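Local coordinates for hemerythrin HHE cation binding domain protein (Mycobacterium kansasii, PDB 6TYJ) that binds zinc and ferric iron within a hemerythrin-like helical bundle; its cellular role is not established, at residues P34-E38 with E39-L43; G99-D102 with E103-F107. All coordinates share one frame; numbering follows the deposited sequence.

Interaction 1. Residues P34-E38 with E39-L43; sequences PVNSE and ERHAL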
loop_
_atom_site.group_PDB
_atom_site.type_symbol
_atom_site.label_atom_id
_atom_site.label_comp_id
_atom_site.label_asym_id
_atom_site.label_seq_id
_atom_site.Cartn_x
_atom_site.Cartn_y
_atom_site.Cartn_z
ATOM N N PRO A 34 14.577 -17.028 0.305
ATOM C CA PRO A 34 14.151 -18.380 0.687
ATOM C C PRO A 34 13.030 -18.318 1.720
ATOM O O PRO A 34 13.001 -17.429 2.574
ATOM C CB PRO A 34 15.430 -19.002 1.267
ATOM C CG PRO A 34 16.561 -18.232 0.627
ATOM C CD PRO A 34 16.009 -16.797 0.533
ATOM N N VAL A 35 12.104 -19.282 1.636
ATOM C CA VAL A 35 10.955 -19.294 2.541
ATOM C C VAL A 35 11.429 -19.510 3.970
ATOM O O VAL A 35 12.249 -20.389 4.248
ATOM C CB VAL A 35 9.931 -20.362 2.110
ATOM C CG1 VAL A 35 8.858 -20.515 3.170
ATOM C CG2 VAL A 35 9.247 -19.929 0.844
ATOM N N ASN A 36 10.959 -18.637 4.881
ATOM C CA ASN A 36 11.253 -18.684 6.310
ATOM C C ASN A 36 12.665 -18.206 6.639
ATOM O O ASN A 36 13.115 -18.369 7.783
ATOM C CB ASN A 36 10.995 -20.078 6.907
ATOM C CG ASN A 36 10.663 -20.032 8.405
ATOM O OD1 ASN A 36 10.178 -19.017 8.923
ATOM N ND2 ASN A 36 10.930 -21.117 9.105
ATOM N N SER A 37 13.370 -17.603 5.682
ATOM C CA SER A 37 14.693 -17.054 5.925
ATOM C C SER A 37 14.590 -15.752 6.708
ATOM O O SER A 37 13.565 -15.078 6.675
ATOM C CB SER A 37 15.436 -16.800 4.604
ATOM O OG SER A 37 14.761 -15.872 3.753
ATOM N N GLU A 38 15.663 -15.443 7.443
ATOM C CA GLU A 38 15.785 -14.142 8.118
ATOM C C GLU A 38 15.520 -12.985 7.161
ATOM O O GLU A 38 14.834 -12.007 7.510
ATOM C CB GLU A 38 17.193 -14.007 8.704
ATOM C CG GLU A 38 17.570 -15.050 9.720
ATOM C CD GLU A 38 19.079 -15.173 9.943
ATOM O OE1 GLU A 38 19.893 -14.636 9.152
ATOM O OE2 GLU A 38 19.453 -15.833 10.926
ATOM N N GLU A 39 16.100 -13.070 5.965
ATOM C CA GLU A 39 15.947 -12.033 4.957
ATOM C C GLU A 39 14.491 -11.862 4.560
ATOM O O GLU A 39 13.996 -10.728 4.480
ATOM C CB GLU A 39 16.802 -12.382 3.733
ATOM C CG GLU A 39 16.708 -11.347 2.647
ATOM C CD GLU A 39 17.350 -11.759 1.319
ATOM O OE1 GLU A 39 17.923 -12.871 1.231
ATOM O OE2 GLU A 39 17.262 -10.957 0.358
ATOM N N ARG A 40 13.780 -12.970 4.337
ATOM C CA ARG A 40 12.389 -12.860 3.900
ATOM C C ARG A 40 11.520 -12.261 4.999
ATOM O O ARG A 40 10.596 -11.487 4.714
ATOM C CB ARG A 40 11.834 -14.219 3.469
ATOM C CG ARG A 40 10.583 -14.074 2.591
ATOM C CD ARG A 40 10.262 -15.439 1.962
ATOM N NE ARG A 40 8.964 -15.436 1.308
ATOM C CZ ARG A 40 8.732 -15.911 0.093
ATOM N NH1 ARG A 40 9.721 -16.444 -0.628
ATOM N NH2 ARG A 40 7.506 -15.851 -0.394
ATOM N N HIS A 41 11.765 -12.646 6.255
ATOM C CA HIS A 41 10.972 -12.079 7.349
ATOM C C HIS A 41 11.177 -10.577 7.480
ATOM O O HIS A 41 10.205 -9.835 7.695
ATOM C CB HIS A 41 11.319 -12.765 8.673
ATOM C CG HIS A 41 10.750 -14.152 8.809
ATOM N ND1 HIS A 41 9.399 -14.393 8.937
ATOM C CD2 HIS A 41 11.352 -15.365 8.853
ATOM C CE1 HIS A 41 9.192 -15.695 9.049
ATOM N NE2 HIS A 41 10.360 -16.306 9.017
ATOM N N ALA A 42 12.428 -10.109 7.393
ATOM C CA ALA A 42 12.667 -8.660 7.482
ATOM C C ALA A 42 12.022 -7.940 6.319
ATOM O O ALA A 42 11.373 -6.906 6.507
ATOM C CB ALA A 42 14.162 -8.350 7.527
ATOM N N LEU A 43 12.149 -8.495 5.109
ATOM C CA LEU A 43 11.552 -7.854 3.948
ATOM C C LEU A 43 10.037 -7.780 4.079
ATOM O O LEU A 43 9.418 -6.781 3.683
ATOM C CB LEU A 43 11.957 -8.634 2.691
ATOM C CG LEU A 43 13.383 -8.403 2.174
ATOM C CD1 LEU A 43 13.623 -9.515 1.131
ATOM C CD2 LEU A 43 13.587 -7.009 1.554
#
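Glu-39, in the first turn of helix 38-65, brings its CB to 4.0 Å from Ser-37 OG, and the negative charge of its exposed carboxylate probably suits the positive end of the helix dipole. Arg-40 N gives its hydrogen to the same OG at 3.1 Å, the capping bond of the N-cap Ser-37. Set between the backbone N and the carbonyl carbon (chi1 60°), Ser-37 OG passes its own proton back to Pro-34 O at 2.6 Å. That carbonyl also accepts from Ser-37 N across a type II turn, whose third position is filled by Asn-36 with positive phi. The long, extended Arg-40 chain reaches inward beside Val-35, whose apolar CG2 suits the flat guanidinium: it lies over one face, toward the rim, 3.8 Å from NH1, which bonds to Ala-33 O. His-41 gives NE2-H to Asn-36 OD1 at 2.7 Å; OD1 lies at the ring edge and in its plane, while NE2 stands 24° off the amide's carbonyl plane, the two planes being 73° apart. His-41 N to Ser-37 O opens the helical bonding, and Ala-42 N to Glu-38 O follows. As donor to Asn-36, His-41 NE2 probably holds a proton, and Ser-37, acceptor and donor at once, ties turn to helix.

Interaction 2. Residues G99-D102 with E103-F107; sequences GYED and EWNSF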
loop_
_atom_site.group_PDB
_atom_site.type_symbol
_atom_site.label_atom_id
_atom_site.label_comp_id
_atom_site.label_asym_id
_atom_site.label_seq_id
_atom_site.Cartn_x
_atom_site.Cartn_y
_atom_site.Cartn_z
ATOM N N GLY A 99 1.761 -24.891 3.107
ATOM C CA GLY A 99 1.036 -24.050 2.164
ATOM C C GLY A 99 1.377 -22.568 2.136
ATOM O O GLY A 99 0.596 -21.766 1.597
ATOM N N TYR A 100 2.528 -22.174 2.689
ATOM C CA TYR A 100 2.821 -20.747 2.807
ATOM C C TYR A 100 2.992 -20.096 1.439
ATOM O O TYR A 100 2.432 -19.022 1.178
ATOM C CB TYR A 100 4.064 -20.489 3.673
ATOM C CG TYR A 100 4.615 -19.074 3.392
ATOM C CD1 TYR A 100 4.008 -17.931 3.910
ATOM C CD2 TYR A 100 5.719 -18.908 2.560
ATOM C CE1 TYR A 100 4.515 -16.678 3.596
ATOM C CE2 TYR A 100 6.226 -17.678 2.250
ATOM C CZ TYR A 100 5.632 -16.558 2.763
ATOM O OH TYR A 100 6.192 -15.337 2.410
ATOM N N GLU A 101 3.787 -20.700 0.557
ATOM C CA GLU A 101 4.107 -20.018 -0.690
ATOM C C GLU A 101 2.866 -19.812 -1.557
ATOM O O GLU A 101 2.744 -18.773 -2.226
ATOM C CB GLU A 101 5.181 -20.794 -1.448
ATOM C CG GLU A 101 5.922 -19.951 -2.465
ATOM C CD GLU A 101 7.266 -20.547 -2.853
ATOM O OE1 GLU A 101 8.156 -19.773 -3.259
ATOM O OE2 GLU A 101 7.426 -21.784 -2.751
ATOM N N ASP A 102 1.920 -20.756 -1.528
ATOM C CA ASP A 102 0.635 -20.526 -2.190
ATOM C C ASP A 102 -0.078 -19.309 -1.614
ATOM O O ASP A 102 -0.639 -18.503 -2.361
ATOM C CB ASP A 102 -0.260 -21.754 -2.062
ATOM C CG ASP A 102 0.015 -22.778 -3.111
ATOM O OD1 ASP A 102 0.837 -22.511 -4.011
ATOM O OD2 ASP A 102 -0.604 -23.852 -3.027
ATOM N N GLU A 103 -0.074 -19.159 -0.282
ATOM C CA GLU A 103 -0.727 -17.997 0.317
ATOM C C GLU A 103 -0.002 -16.708 -0.042
ATOM O O GLU A 103 -0.646 -15.686 -0.315
ATOM C CB GLU A 103 -0.810 -18.159 1.835
ATOM C CG GLU A 103 -1.671 -19.339 2.307
ATOM C CD GLU A 103 -3.133 -19.239 1.879
ATOM O OE1 GLU A 103 -3.607 -18.135 1.525
ATOM O OE2 GLU A 103 -3.816 -20.281 1.883
ATOM N N TRP A 104 1.332 -16.731 -0.046
ATOM C CA TRP A 104 2.073 -15.532 -0.428
ATOM C C TRP A 104 1.726 -15.122 -1.856
ATOM O O TRP A 104 1.463 -13.944 -2.131
ATOM C CB TRP A 104 3.582 -15.759 -0.285
ATOM C CG TRP A 104 4.355 -14.704 -1.028
ATOM C CD1 TRP A 104 5.050 -14.857 -2.181
ATOM C CD2 TRP A 104 4.419 -13.313 -0.701
ATOM N NE1 TRP A 104 5.581 -13.648 -2.587
ATOM C CE2 TRP A 104 5.209 -12.688 -1.685
ATOM C CE3 TRP A 104 3.910 -12.540 0.351
ATOM C CZ2 TRP A 104 5.495 -11.328 -1.669
ATOM C CZ3 TRP A 104 4.185 -11.177 0.368
ATOM C CH2 TRP A 104 4.974 -10.590 -0.636
ATOM N N ASN A 105 1.673 -16.087 -2.771
ATOM C CA ASN A 105 1.357 -15.751 -4.159
ATOM C C ASN A 105 -0.054 -15.192 -4.289
ATOM O O ASN A 105 -0.281 -14.258 -5.063
ATOM C CB ASN A 105 1.543 -16.976 -5.054
ATOM C CG ASN A 105 2.999 -17.282 -5.299
ATOM O OD1 ASN A 105 3.830 -16.374 -5.345
ATOM N ND2 ASN A 105 3.323 -18.564 -5.476
ATOM N N SER A 106 -1.013 -15.757 -3.549
ATOM C CA SER A 106 -2.374 -15.236 -3.575
ATOM C C SER A 106 -2.411 -13.798 -3.070
ATOM O O SER A 106 -3.122 -12.956 -3.627
ATOM C CB SER A 106 -3.299 -16.129 -2.745
ATOM O OG SER A 106 -3.472 -17.399 -3.368
ATOM N N PHE A 107 -1.652 -13.501 -2.024
ATOM C CA PHE A 107 -1.599 -12.132 -1.527
ATOM C C PHE A 107 -0.923 -11.202 -2.529
ATOM O O PHE A 107 -1.432 -10.101 -2.815
ATOM C CB PHE A 107 -0.870 -12.087 -0.186
ATOM C CG PHE A 107 -0.694 -10.693 0.340
ATOM C CD1 PHE A 107 -1.779 -9.982 0.829
ATOM C CD2 PHE A 107 0.557 -10.090 0.323
ATOM C CE1 PHE A 107 -1.624 -8.710 1.312
ATOM C CE2 PHE A 107 0.723 -8.800 0.792
ATOM C CZ PHE A 107 -0.367 -8.103 1.287
HETATM O O HOH W 1 -2.218 -22.717 1.223
HETATM O O HOH W 2 0.777 -20.600 -6.210
HETATM O O HOH W 3 -1.583 -19.244 -4.916
#
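The Tyr-100 ring receives the CB of Trp-104 in an off-centre CH-pi contact, the carbon standing 4.2 Å from the ring centroid and 29° off its normal. The closest ring atom is CZ, at 3.8 Å from Trp-104 CB. Obliquely to the indole, Tyr-100 OH approaches Trp-104 CG at 3.9 Å. The two side chains run alongside each other because both leave the helix with CG opposite the backbone N (chi1 161° and 164°), one turn apart. Such large, mostly apolar rings with a single polar atom suit a buried helix face: Tyr-100 OH bonds to Arg-40 NE, and Trp-104 NE1 to Ser-31 OG, while Arg-40 also makes a cation-pi contact with the indole.

Away from the rings the chemistry is polar and hydrated. Glu-103, bent at chi2, folds its CG to 3.4 Å from Gly-99 O, and a water donates to both Gly-99 O and Glu-103 OE2; its side chain also lies against helix 70-91. Gly-99 is the N-cap, and its carbonyl also accepts from Glu-103 N. A second water donates to Asp-102 OD1 and accepts a weak bond from Asn-105 ND2, 3.3 Å away. A third donates to Asp-102 O and meets Ser-106 OG at 3.1 Å. The short polar Asp-102, Asn-105 and Ser-106 fit this hydrated flank.

Along the helix run i to i+4 backbone bonds, such as Trp-104 N to Tyr-100 O. Trp-104 faces helix 38-65 in the four-helix bundle of 12-32, 38-65, 70-91 and 100-121, characteristic of hemerythrin-like domains.

Overall arrangement
Both contacts are local and lie where a helix starts, 38-65 in interaction 1 and 100-121 in interaction 2, on the same side of the chain's centre with centres about 14 Å apart. Interaction 1 is a surface contact, held by a serine cap and an amide-imidazole bond, with Arg-40 alone buried among its touching residues; interaction 2 is partly buried, its aromatic pair inside and its waters outside. They meet through Arg-40, the residue they share, and through Val-35 CG1, which packs on Tyr-100 CD2 at 3.6 Å. The two helix starts are thus joined directly, although their segments are far apart in sequence.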